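Local coordinates for transcriptional regulatory protein RcsB (Salmonella typhimurium, PDB 5O8Y) that probably acts as the DNA-binding response regulator of the Rcs signalling system, controlling transcription of numerous genes with or without its partner RcsA, at residues F[26-31]-F[119-124]; F[52-57]-F[82-87]; F[66-71]-F[96-101]; F[156-161]-F[184-189]. All coordinates share one frame; numbering follows the deposited sequence.

Interaction 1 (F[26-31]-F[119-124])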
loop_
_atom_site.group_PDB
_atom_site.type_symbol
_atom_site.label_atom_id
_atom_site.label_comp_id
_atom_site.label_asym_id
_atom_site.label_seq_id
_atom_site.Cartn_x
_atom_site.Cartn_y
_atom_site.Cartn_z
ATOM N N ILE F 26 25.784 -26.063 -30.128
ATOM C CA ILE F 26 25.902 -24.624 -30.399
ATOM C C ILE F 26 27.254 -24.135 -29.862
ATOM O O ILE F 26 27.494 -24.144 -28.648
ATOM C CB ILE F 26 24.753 -23.817 -29.756
ATOM C CG1 ILE F 26 23.393 -24.334 -30.257
ATOM C CG2 ILE F 26 24.899 -22.330 -30.064
ATOM C CD1 ILE F 26 22.219 -23.935 -29.387
ATOM N N GLU F 27 28.124 -23.720 -30.784
ATOM C CA GLU F 27 29.531 -23.389 -30.478
ATOM C C GLU F 27 29.750 -22.139 -29.600
ATOM O O GLU F 27 30.768 -22.041 -28.919
ATOM C CB GLU F 27 30.359 -23.299 -31.779
ATOM C CG GLU F 27 29.932 -22.212 -32.776
ATOM C CD GLU F 27 30.456 -22.437 -34.195
ATOM O OE1 GLU F 27 30.679 -23.601 -34.604
ATOM O OE2 GLU F 27 30.634 -21.433 -34.920
ATOM N N TRP F 28 28.787 -21.217 -29.602
ATOM C CA TRP F 28 28.839 -19.997 -28.776
ATOM C C TRP F 28 28.139 -20.114 -27.400
ATOM O O TRP F 28 28.103 -19.137 -26.650
ATOM C CB TRP F 28 28.289 -18.790 -29.555
ATOM C CG TRP F 28 26.886 -18.946 -30.076
ATOM C CD1 TRP F 28 26.516 -19.469 -31.284
ATOM C CD2 TRP F 28 25.673 -18.567 -29.415
ATOM N NE1 TRP F 28 25.147 -19.447 -31.412
ATOM C CE2 TRP F 28 24.604 -18.900 -30.279
ATOM C CE3 TRP F 28 25.381 -17.982 -28.173
ATOM C CZ2 TRP F 28 23.259 -18.663 -29.943
ATOM C CZ3 TRP F 28 24.044 -17.746 -27.839
ATOM C CH2 TRP F 28 23.002 -18.090 -28.721
ATOM N N VAL F 29 27.597 -21.290 -27.069
ATOM C CA VAL F 29 27.019 -21.560 -25.744
ATOM C C VAL F 29 27.842 -22.652 -25.054
ATOM O O VAL F 29 28.138 -23.681 -25.653
ATOM C CB VAL F 29 25.545 -22.000 -25.844
ATOM C CG1 VAL F 29 24.982 -22.353 -24.472
ATOM C CG2 VAL F 29 24.706 -20.909 -26.494
ATOM N N ASN F 30 28.194 -22.410 -23.792
ATOM C CA ASN F 30 29.015 -23.310 -22.988
ATOM C C ASN F 30 28.273 -23.583 -21.669
ATOM O O ASN F 30 28.007 -22.661 -20.895
ATOM C CB ASN F 30 30.376 -22.641 -22.721
ATOM C CG ASN F 30 31.359 -23.539 -21.970
ATOM O OD1 ASN F 30 31.501 -24.723 -22.277
ATOM N ND2 ASN F 30 32.060 -22.965 -20.995
ATOM N N VAL F 31 27.917 -24.844 -21.433
ATOM C CA VAL F 31 27.245 -25.252 -20.203
ATOM C C VAL F 31 28.308 -25.482 -19.133
ATOM O O VAL F 31 29.177 -26.327 -19.321
ATOM C CB VAL F 31 26.415 -26.542 -20.407
ATOM C CG1 VAL F 31 25.766 -26.991 -19.099
ATOM C CG2 VAL F 31 25.358 -26.336 -21.485
ATOM N N ALA F 119 15.965 -17.801 -27.600
ATOM C CA ALA F 119 15.882 -17.130 -26.296
ATOM C C ALA F 119 17.257 -16.630 -25.855
ATOM O O ALA F 119 17.381 -15.499 -25.384
ATOM C CB ALA F 119 15.292 -18.053 -25.242
ATOM N N LEU F 120 18.271 -17.479 -26.018
ATOM C CA LEU F 120 19.650 -17.130 -25.667
ATOM C C LEU F 120 20.227 -16.019 -26.561
ATOM O O LEU F 120 20.991 -15.182 -26.086
ATOM C CB LEU F 120 20.557 -18.375 -25.698
ATOM C CG LEU F 120 20.290 -19.446 -24.634
ATOM C CD1 LEU F 120 21.034 -20.731 -24.954
ATOM C CD2 LEU F 120 20.679 -18.973 -23.239
ATOM N N ALA F 121 19.851 -16.018 -27.838
ATOM C CA ALA F 121 20.232 -14.961 -28.776
ATOM C C ALA F 121 19.571 -13.628 -28.433
ATOM O O ALA F 121 20.222 -12.583 -28.493
ATOM C CB ALA F 121 19.880 -15.360 -30.206
ATOM N N ALA F 122 18.284 -13.667 -28.093
ATOM C CA ALA F 122 17.548 -12.462 -27.700
ATOM C C ALA F 122 18.139 -11.830 -26.434
ATOM O O ALA F 122 18.198 -10.598 -26.315
ATOM C CB ALA F 122 16.074 -12.777 -27.502
ATOM N N LEU F 123 18.594 -12.685 -25.516
ATOM C CA LEU F 123 19.258 -12.261 -24.286
ATOM C C LEU F 123 20.555 -11.483 -24.548
ATOM O O LEU F 123 20.805 -10.475 -23.882
ATOM C CB LEU F 123 19.534 -13.483 -23.396
ATOM C CG LEU F 123 20.209 -13.307 -22.037
ATOM C CD1 LEU F 123 19.410 -12.372 -21.143
ATOM C CD2 LEU F 123 20.378 -14.665 -21.372
ATOM N N GLN F 124 21.363 -11.942 -25.509
ATOM C CA GLN F 124 22.578 -11.209 -25.946
ATOM C C GLN F 124 22.315 -9.820 -26.528
ATOM O O GLN F 124 23.130 -8.922 -26.346
ATOM C CB GLN F 124 23.375 -11.994 -26.992
ATOM C CG GLN F 124 24.365 -12.985 -26.406
ATOM C CD GLN F 124 25.520 -13.300 -27.336
ATOM O OE1 GLN F 124 25.878 -12.500 -28.200
ATOM N NE2 GLN F 124 26.116 -14.474 -27.158
#

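Interaction 2 (F[52-57]-F[82-87]). With SO4 (sulfate ion), chain R.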
loop_
_atom_site.group_PDB
_atom_site.type_symbol
_atom_site.label_atom_id
_atom_site.label_comp_id
_atom_site.label_asym_id
_atom_site.label_seq_id
_atom_site.Cartn_x
_atom_site.Cartn_y
_atom_site.Cartn_z
ATOM N N VAL F 52 23.655 -16.718 -16.564
ATOM C CA VAL F 52 22.466 -17.146 -17.306
ATOM C C VAL F 52 22.038 -18.508 -16.777
ATOM O O VAL F 52 22.823 -19.453 -16.806
ATOM C CB VAL F 52 22.739 -17.229 -18.820
ATOM C CG1 VAL F 52 21.502 -17.711 -19.572
ATOM C CG2 VAL F 52 23.186 -15.868 -19.332
ATOM N N LEU F 53 20.803 -18.587 -16.280
ATOM C CA LEU F 53 20.219 -19.824 -15.763
ATOM C C LEU F 53 19.034 -20.230 -16.628
ATOM O O LEU F 53 18.130 -19.418 -16.867
ATOM C CB LEU F 53 19.754 -19.642 -14.313
ATOM C CG LEU F 53 18.941 -20.783 -13.681
ATOM C CD1 LEU F 53 19.774 -22.050 -13.517
ATOM C CD2 LEU F 53 18.376 -20.343 -12.344
ATOM N N ILE F 54 19.047 -21.485 -17.083
ATOM C CA ILE F 54 17.909 -22.109 -17.775
ATOM C C ILE F 54 17.366 -23.157 -16.813
ATOM O O ILE F 54 18.083 -24.091 -16.429
ATOM C CB ILE F 54 18.326 -22.766 -19.110
ATOM C CG1 ILE F 54 18.924 -21.724 -20.064
ATOM C CG2 ILE F 54 17.134 -23.453 -19.776
ATOM C CD1 ILE F 54 19.870 -22.296 -21.099
ATOM N N THR F 55 16.113 -23.000 -16.407
ATOM C CA THR F 55 15.590 -23.790 -15.309
ATOM C C THR F 55 14.148 -24.239 -15.486
ATOM O O THR F 55 13.346 -23.597 -16.148
ATOM C CB THR F 55 15.735 -23.050 -13.945
ATOM O OG1 THR F 55 15.348 -23.916 -12.871
ATOM C CG2 THR F 55 14.869 -21.784 -13.885
ATOM N N ASP F 56 13.867 -25.332 -14.798
ATOM C CA ASP F 56 12.580 -26.008 -14.693
ATOM C C ASP F 56 11.703 -25.320 -13.649
ATOM O O ASP F 56 12.205 -24.555 -12.836
ATOM C CB ASP F 56 12.863 -27.440 -14.167
ATOM C CG ASP F 56 11.962 -28.479 -14.744
ATOM O OD1 ASP F 56 11.591 -28.340 -15.922
ATOM O OD2 ASP F 56 11.667 -29.463 -14.037
ATOM N N LEU F 57 10.414 -25.655 -13.638
ATOM C CA LEU F 57 9.506 -25.273 -12.549
ATOM C C LEU F 57 9.350 -26.339 -11.460
ATOM O O LEU F 57 9.122 -25.988 -10.314
ATOM C CB LEU F 57 8.118 -24.908 -13.091
ATOM C CG LEU F 57 7.934 -23.548 -13.776
ATOM C CD1 LEU F 57 6.501 -23.412 -14.258
ATOM C CD2 LEU F 57 8.274 -22.399 -12.839
ATOM N N SER F 82 20.369 -13.674 -15.290
ATOM C CA SER F 82 19.304 -13.766 -16.286
ATOM C C SER F 82 18.690 -15.176 -16.221
ATOM O O SER F 82 19.415 -16.176 -16.152
ATOM C CB SER F 82 19.834 -13.434 -17.675
ATOM O OG SER F 82 20.186 -12.059 -17.742
ATOM N N ILE F 83 17.362 -15.241 -16.215
ATOM C CA ILE F 83 16.637 -16.489 -16.015
ATOM C C ILE F 83 15.720 -16.767 -17.199
ATOM O O ILE F 83 14.891 -15.918 -17.564
ATOM C CB ILE F 83 15.794 -16.459 -14.728
ATOM C CG1 ILE F 83 16.677 -16.122 -13.520
ATOM C CG2 ILE F 83 15.097 -17.802 -14.517
ATOM C CD1 ILE F 83 15.915 -15.843 -12.244
ATOM N N ILE F 84 15.882 -17.951 -17.794
ATOM C CA ILE F 84 14.946 -18.481 -18.784
ATOM C C ILE F 84 14.239 -19.665 -18.131
ATOM O O ILE F 84 14.891 -20.593 -17.660
ATOM C CB ILE F 84 15.667 -18.917 -20.079
ATOM C CG1 ILE F 84 16.268 -17.699 -20.804
ATOM C CG2 ILE F 84 14.716 -19.643 -21.023
ATOM C CD1 ILE F 84 17.480 -18.027 -21.642
ATOM N N VAL F 85 12.913 -19.614 -18.067
ATOM C CA VAL F 85 12.135 -20.725 -17.544
ATOM C C VAL F 85 11.789 -21.661 -18.706
ATOM O O VAL F 85 11.106 -21.268 -19.649
ATOM C CB VAL F 85 10.873 -20.253 -16.785
ATOM C CG1 VAL F 85 9.985 -21.429 -16.406
ATOM C CG2 VAL F 85 11.276 -19.504 -15.524
ATOM N N LEU F 86 12.280 -22.893 -18.611
ATOM C CA LEU F 86 12.051 -23.939 -19.600
ATOM C C LEU F 86 11.117 -24.968 -18.983
ATOM O O LEU F 86 11.538 -25.714 -18.109
ATOM C CB LEU F 86 13.385 -24.591 -19.971
ATOM C CG LEU F 86 13.364 -25.728 -20.990
ATOM C CD1 LEU F 86 12.906 -25.213 -22.346
ATOM C CD2 LEU F 86 14.743 -26.367 -21.082
ATOM N N THR F 87 9.868 -25.021 -19.445
ATOM C CA THR F 87 8.833 -25.822 -18.779
ATOM C C THR F 87 7.897 -26.566 -19.733
ATOM O O THR F 87 7.726 -26.179 -20.890
ATOM C CB THR F 87 7.979 -24.945 -17.832
ATOM O OG1 THR F 87 7.093 -25.773 -17.056
ATOM C CG2 THR F 87 7.170 -23.909 -18.613
HETATM S S SO4 R . 8.426 -28.776 -15.802
HETATM O O1 SO4 R . 9.343 -29.395 -16.765
HETATM O O2 SO4 R . 8.437 -29.567 -14.566
HETATM O O3 SO4 R . 8.809 -27.371 -15.514
HETATM O O4 SO4 R . 7.067 -28.810 -16.378
#

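Interaction 3 (F[66-71]-F[96-101])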
loop_
_atom_site.group_PDB
_atom_site.type_symbol
_atom_site.label_atom_id
_atom_site.label_comp_id
_atom_site.label_asym_id
_atom_site.label_seq_id
_atom_site.Cartn_x
_atom_site.Cartn_y
_atom_site.Cartn_z
ATOM N N ASP F 66 9.501 -23.748 -3.862
ATOM C CA ASP F 66 9.346 -24.531 -5.095
ATOM C C ASP F 66 8.490 -23.826 -6.145
ATOM O O ASP F 66 7.673 -22.954 -5.828
ATOM C CB ASP F 66 8.840 -25.951 -4.806
ATOM C CG ASP F 66 8.105 -26.060 -3.493
ATOM O OD1 ASP F 66 7.007 -25.478 -3.378
ATOM O OD2 ASP F 66 8.626 -26.738 -2.584
ATOM N N GLY F 67 8.737 -24.178 -7.401
ATOM C CA GLY F 67 8.020 -23.610 -8.522
ATOM C C GLY F 67 8.237 -22.120 -8.692
ATOM O O GLY F 67 9.368 -21.654 -8.693
ATOM N N ILE F 68 7.143 -21.382 -8.826
ATOM C CA ILE F 68 7.188 -19.934 -9.009
ATOM C C ILE F 68 7.903 -19.243 -7.834
ATOM O O ILE F 68 8.687 -18.323 -8.048
ATOM C CB ILE F 68 5.759 -19.366 -9.210
ATOM C CG1 ILE F 68 5.203 -19.809 -10.568
ATOM C CG2 ILE F 68 5.736 -17.846 -9.114
ATOM C CD1 ILE F 68 3.694 -19.829 -10.619
ATOM N N THR F 69 7.643 -19.702 -6.611
ATOM C CA THR F 69 8.274 -19.145 -5.412
ATOM C C THR F 69 9.802 -19.307 -5.413
ATOM O O THR F 69 10.522 -18.404 -4.968
ATOM C CB THR F 69 7.669 -19.772 -4.144
ATOM O OG1 THR F 69 6.258 -19.537 -4.144
ATOM C CG2 THR F 69 8.263 -19.173 -2.873
ATOM N N LEU F 70 10.290 -20.443 -5.917
ATOM C CA LEU F 70 11.733 -20.662 -6.078
ATOM C C LEU F 70 12.336 -19.689 -7.068
ATOM O O LEU F 70 13.449 -19.224 -6.859
ATOM C CB LEU F 70 12.035 -22.084 -6.558
ATOM C CG LEU F 70 13.497 -22.429 -6.869
ATOM C CD1 LEU F 70 14.338 -22.318 -5.610
ATOM C CD2 LEU F 70 13.593 -23.824 -7.467
ATOM N N ILE F 71 11.617 -19.405 -8.158
ATOM C CA ILE F 71 12.113 -18.458 -9.169
ATOM C C ILE F 71 12.197 -17.059 -8.547
ATOM O O ILE F 71 13.215 -16.389 -8.708
ATOM C CB ILE F 71 11.259 -18.412 -10.470
ATOM C CG1 ILE F 71 11.027 -19.810 -11.071
ATOM C CG2 ILE F 71 11.925 -17.514 -11.504
ATOM C CD1 ILE F 71 12.263 -20.670 -11.234
ATOM N N SER F 96 1.527 -16.562 -17.262
ATOM C CA SER F 96 1.485 -15.103 -17.012
ATOM C C SER F 96 2.034 -14.737 -15.615
ATOM O O SER F 96 2.658 -13.686 -15.455
ATOM C CB SER F 96 0.089 -14.501 -17.279
ATOM O OG SER F 96 -0.625 -14.209 -16.097
ATOM N N ALA F 97 1.851 -15.618 -14.629
ATOM C CA ALA F 97 2.449 -15.424 -13.308
ATOM C C ALA F 97 3.978 -15.476 -13.349
ATOM O O ALA F 97 4.635 -14.712 -12.642
ATOM C CB ALA F 97 1.914 -16.447 -12.319
ATOM N N VAL F 98 4.542 -16.361 -14.174
ATOM C CA VAL F 98 6.001 -16.413 -14.372
ATOM C C VAL F 98 6.488 -15.179 -15.138
ATOM O O VAL F 98 7.536 -14.629 -14.819
ATOM C CB VAL F 98 6.461 -17.715 -15.089
ATOM C CG1 VAL F 98 7.945 -17.655 -15.448
ATOM C CG2 VAL F 98 6.193 -18.933 -14.218
ATOM N N LEU F 99 5.739 -14.747 -16.145
ATOM C CA LEU F 99 6.080 -13.506 -16.856
ATOM C C LEU F 99 6.017 -12.257 -15.956
ATOM O O LEU F 99 6.810 -11.335 -16.143
ATOM C CB LEU F 99 5.214 -13.326 -18.104
ATOM C CG LEU F 99 5.492 -14.311 -19.251
ATOM C CD1 LEU F 99 4.369 -14.246 -20.276
ATOM C CD2 LEU F 99 6.829 -14.047 -19.925
ATOM N N ASP F 100 5.125 -12.247 -14.961
ATOM C CA ASP F 100 5.080 -11.153 -13.956
ATOM C C ASP F 100 6.320 -11.042 -13.059
ATOM O O ASP F 100 6.489 -10.036 -12.372
ATOM C CB ASP F 100 3.842 -11.276 -13.046
ATOM C CG ASP F 100 2.533 -10.990 -13.773
ATOM O OD1 ASP F 100 2.553 -10.439 -14.898
ATOM O OD2 ASP F 100 1.475 -11.332 -13.205
ATOM N N LEU F 101 7.174 -12.066 -13.046
ATOM C CA LEU F 101 8.422 -12.014 -12.286
ATOM C C LEU F 101 9.503 -11.169 -12.950
ATOM O O LEU F 101 10.501 -10.876 -12.310
ATOM C CB LEU F 101 8.960 -13.423 -12.027
ATOM C CG LEU F 101 8.027 -14.357 -11.255
ATOM C CD1 LEU F 101 8.670 -15.727 -11.120
ATOM C CD2 LEU F 101 7.686 -13.776 -9.893
#

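Interaction 4 (F[156-161]-F[184-189])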
loop_
_atom_site.group_PDB
_atom_site.type_symbol
_atom_site.label_atom_id
_atom_site.label_comp_id
_atom_site.label_asym_id
_atom_site.label_seq_id
_atom_site.Cartn_x
_atom_site.Cartn_y
_atom_site.Cartn_z
ATOM N N SER F 156 -22.061 -8.658 -17.000
ATOM C CA SER F 156 -21.213 -7.889 -16.062
ATOM C C SER F 156 -22.025 -7.088 -15.053
ATOM O O SER F 156 -21.650 -7.003 -13.879
ATOM C CB SER F 156 -20.300 -6.896 -16.810
ATOM O OG SER F 156 -19.278 -7.550 -17.524
ATOM N N GLU F 157 -23.110 -6.477 -15.532
ATOM C CA GLU F 157 -23.988 -5.665 -14.687
ATOM C C GLU F 157 -24.731 -6.522 -13.671
ATOM O O GLU F 157 -24.841 -6.142 -12.498
ATOM C CB GLU F 157 -24.969 -4.847 -15.549
ATOM C CG GLU F 157 -25.800 -3.801 -14.804
ATOM C CD GLU F 157 -24.981 -2.689 -14.142
ATOM O OE1 GLU F 157 -23.733 -2.658 -14.266
ATOM O OE2 GLU F 157 -25.597 -1.819 -13.482
ATOM N N VAL F 158 -25.203 -7.688 -14.107
ATOM C CA VAL F 158 -25.836 -8.641 -13.191
ATOM C C VAL F 158 -24.847 -9.061 -12.104
ATOM O O VAL F 158 -25.192 -9.071 -10.924
ATOM C CB VAL F 158 -26.391 -9.885 -13.929
ATOM C CG1 VAL F 158 -26.858 -10.956 -12.948
ATOM C CG2 VAL F 158 -27.544 -9.497 -14.850
ATOM N N LEU F 159 -23.626 -9.401 -12.498
ATOM C CA LEU F 159 -22.601 -9.796 -11.528
ATOM C C LEU F 159 -22.205 -8.635 -10.626
ATOM O O LEU F 159 -22.005 -8.831 -9.429
ATOM C CB LEU F 159 -21.354 -10.364 -12.221
ATOM C CG LEU F 159 -21.449 -11.740 -12.889
ATOM C CD1 LEU F 159 -20.043 -12.287 -13.085
ATOM C CD2 LEU F 159 -22.270 -12.739 -12.098
ATOM N N ARG F 160 -22.104 -7.434 -11.193
ATOM C CA ARG F 160 -21.761 -6.252 -10.404
ATOM C C ARG F 160 -22.764 -6.056 -9.270
ATOM O O ARG F 160 -22.367 -5.940 -8.105
ATOM C CB ARG F 160 -21.684 -4.994 -11.277
ATOM C CG ARG F 160 -21.036 -3.803 -10.578
ATOM C CD ARG F 160 -21.143 -2.522 -11.393
ATOM N NE ARG F 160 -22.530 -2.084 -11.550
ATOM C CZ ARG F 160 -23.278 -1.523 -10.594
ATOM N NH1 ARG F 160 -22.802 -1.302 -9.370
ATOM N NH2 ARG F 160 -24.532 -1.173 -10.866
ATOM N N LEU F 161 -24.056 -6.061 -9.610
ATOM C CA LEU F 161 -25.113 -5.882 -8.612
ATOM C C LEU F 161 -25.139 -7.029 -7.604
ATOM O O LEU F 161 -25.363 -6.798 -6.409
ATOM C CB LEU F 161 -26.486 -5.730 -9.275
ATOM C CG LEU F 161 -26.721 -4.432 -10.049
ATOM C CD1 LEU F 161 -28.037 -4.518 -10.806
ATOM C CD2 LEU F 161 -26.716 -3.218 -9.127
ATOM N N SER F 184 -30.868 -16.573 -15.896
ATOM C CA SER F 184 -30.217 -17.103 -17.090
ATOM C C SER F 184 -28.893 -16.388 -17.411
ATOM O O SER F 184 -27.912 -17.041 -17.780
ATOM C CB SER F 184 -31.171 -17.009 -18.289
ATOM O OG SER F 184 -30.519 -17.377 -19.488
ATOM N N GLN F 185 -28.886 -15.056 -17.298
ATOM C CA GLN F 185 -27.681 -14.240 -17.531
ATOM C C GLN F 185 -26.602 -14.475 -16.470
ATOM O O GLN F 185 -25.411 -14.378 -16.755
ATOM C CB GLN F 185 -28.038 -12.749 -17.581
ATOM C CG GLN F 185 -28.856 -12.351 -18.804
ATOM C CD GLN F 185 -29.421 -10.941 -18.727
ATOM O OE1 GLN F 185 -29.705 -10.417 -17.645
ATOM N NE2 GLN F 185 -29.595 -10.320 -19.886
ATOM N N LYS F 186 -27.036 -14.773 -15.249
ATOM C CA LYS F 186 -26.143 -15.102 -14.162
ATOM C C LYS F 186 -25.498 -16.473 -14.379
ATOM O O LYS F 186 -24.282 -16.613 -14.240
ATOM C CB LYS F 186 -26.905 -15.083 -12.841
ATOM C CG LYS F 186 -26.011 -15.112 -11.619
ATOM C CD LYS F 186 -26.785 -15.564 -10.403
ATOM C CE LYS F 186 -25.920 -15.546 -9.158
ATOM N NZ LYS F 186 -26.348 -16.600 -8.205
ATOM N N LYS F 187 -26.317 -17.468 -14.719
ATOM C CA LYS F 187 -25.848 -18.840 -14.960
ATOM C C LYS F 187 -24.814 -18.876 -16.086
ATOM O O LYS F 187 -23.760 -19.489 -15.948
ATOM C CB LYS F 187 -27.026 -19.771 -15.288
ATOM C CG LYS F 187 -26.668 -21.252 -15.277
ATOM C CD LYS F 187 -27.878 -22.133 -15.555
ATOM C CE LYS F 187 -27.511 -23.611 -15.507
ATOM N NZ LYS F 187 -28.611 -24.483 -16.013
ATOM N N SER F 188 -25.126 -18.201 -17.187
ATOM C CA SER F 188 -24.175 -17.994 -18.285
ATOM C C SER F 188 -22.857 -17.326 -17.838
ATOM O O SER F 188 -21.782 -17.706 -18.293
ATOM C CB SER F 188 -24.823 -17.136 -19.373
ATOM O OG SER F 188 -23.904 -16.854 -20.415
ATOM N N ALA F 189 -22.959 -16.317 -16.972
ATOM C CA ALA F 189 -21.788 -15.608 -16.462
ATOM C C ALA F 189 -20.931 -16.508 -15.578
ATOM O O ALA F 189 -19.709 -16.499 -15.702
ATOM C CB ALA F 189 -22.201 -14.354 -15.708
#

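Interaction 1 (F[26-31]-F[119-124])
The indole of W28 meets helix 119-124 with the outer rim of its six-membered ring, while one of its faces stays with its own segment. A121 N lies at the ring edge, close to the plane and 3.9 Å from W28 CH2. L120 CB approaches the same corner at a slant, also 3.9 Å from W28 CH2. On that face rest the CG2 methyls of I26 and V29, both offset toward the rim. The Q124 amide stands nearly upright to the indole (82° between planes), with its NE2 3.7 Å from W28 CE3, also at an oblique approach. Lodging CG between backbone N and carbonyl carbon (chi1 57°) swings the W28 ring across from the I26–V29 turn to the helix. Deeper in, V29 CG2 touches L120 CD1 at 4.0 Å, the two side chains meeting roughly at right angles. L120 reaches on to M4 and V6 of the first strand, and so seats the last helix of the receiver domain on its sheet beside the edge strand 29-35. No hydrogen bond spans the segments; cohesion is mainly van der Waals, and the Q124 amide nitrogen is hydrogen-bonded to N2 O rather than to the ring.

Interaction 2 (F[52-57]-F[82-87])
L57 N and T87 OG1 converge across the strand ends on one sulfate oxygen, O3, L57 N donating at 3.0 Å and T87 OG1 at 2.8 Å. T87 reaches it because its hydroxyl is anti to the backbone N (chi1 -172°). D56, the predicted phosphorylation site, lies against the same ion, with OD1 2.6 Å from sulfate O1. K109 is salt-bridged to D56 OD1 and also donates to the sulfate, which S58 OG and M88 N grip as well; D10 and D11 bring further carboxylates close to D56. Behind the pocket L57 folds over the strand end, its CG 4.0 Å from V85 CG1 and its CD1 against T87 OG1. T55 OG1 bonds to the D56 carbonyl on an in-plane lone pair, bracing the turn from the strand. Farther back, strands 52-55 and 82-87 run parallel, their axes 15° apart, and join through L53 N to S82 O, I84 N to L53 O (2.8 Å), T55 N to I84 O and L86 N to T55 O. The central strand 52-55 of the receiver sheet and its neighbour 82-87 are linked by helix 68-77 in a beta-alpha-beta crossover. On one face T55 CG2 lies alongside I83 CG2; on the other I54 CG2 packs on L86 CB at 3.9 Å. Amide, hydroxyl and ammonium donors round a sulfate beside D56, probably from the crystallisation liquor, suggest how an aspartyl phosphate might be held.

Interaction 3 (F[66-71]-F[96-101])
Apolar contacts carry this junction, and I68 and L101 supply most of them. Each branch of I68 has its own partner: CG1 lies 3.9 Å from V98 CG2, CD1 ends 4.2 Å from the A97 methyl, and CG2 faces L101 CD1 at 4.1 Å. The division follows from CG1 being anti to the carbonyl carbon (chi1 -70°), which sets CG2 on the carbonyl side, toward the following turn of its helix. L101 thrusts a single methyl, CD1, between the two isoleucines. That carbon is 3.7 Å from I71 CG2 and close to I71 CB, the two side chains meeting at about a right angle, and it also comes within 4.0 Å of the I68 carbonyl oxygen. No hydrogen bond joins the two segments; backbone bonds run within each. G67, with its positive phi of 64°, is the N-cap residue of helix 68-77, its carbonyl accepting I71 N, while L101 N bonds to V98 O and D100 N to S96 O. Toward the sheet, I71 reaches T55 and V98 reaches I106. On the outer side a second subunit approaches, its A163 packing on I68 and its E164 hydrogen-bonded to T69 OG1; within the chain helix 68-77 precedes and helix 92-99 follows strand 82-87, and both pack on the sheet face that carries T55 and V85.

Interaction 4 (F[156-161]-F[184-189])
V158 and Q185 meet at about a right angle, the CG2 methyl of V158 standing 3.7 Å from Q185 OE1 at the end of an extended glutamine chain. The other methyl, CG1, turns to K186 and lies 4.1 Å from its CB, again with the side chains nearly perpendicular. The V158 fork thus straddles successive residues of the opposing helix. The next residue, L159, presents its isopropyl end to A189, one turn beyond Q185: the alanine CB is 3.9 Å from L159 CG and 4.0 Å from each of CD1 and CD2, so the methyl sits squarely against the fork. The two helix segments cross nearly at right angles (-93°), their axes 9.2 Å apart at closest approach. This is the core of a LuxR-type helix-turn-helix domain. Helix 179-193, which contributes to the predicted DNA-binding motif, is the probable recognition helix, and helix 153-164 packs across it, with V158 also reaching L175 and I182. K186 contributes only the base of its chain here, CG being anti to the backbone N (chi1 -167°); its ammonium group runs on to a salt bridge with D198 and a cation-pi contact with F162. Away from the crossing, E157 and R160 pair side-on, R160 NE to E157 OE1 at 3.0 Å and R160 NH2 to E157 OE2 at 2.9 Å, both donors lying above the carboxylate plane. R160 NH2 has a further partner in D66 of a second subunit.

Overall arrangement
From the N terminus, residues 26-31 open the longest loop, which interaction 1 closes only at 119-124, joining the edge-strand region to the final helix of the receiver domain. Interactions 2 and 3 both fall within that span, and they cross: their segments follow one another as 52-57, 66-71, 82-87 and 96-101. Interaction 2 unites the central strand 52-55 with its neighbour 82-87, with interaction 1 packed on one face, L120 against I84, and interaction 3 on the other, V98 against V85. Interaction 4 comes in series afterwards, closing a short loop through the helix-turn-helix; its centre is about 41 Å from that of interaction 2. Interactions 3 and 4 both touch a second subunit.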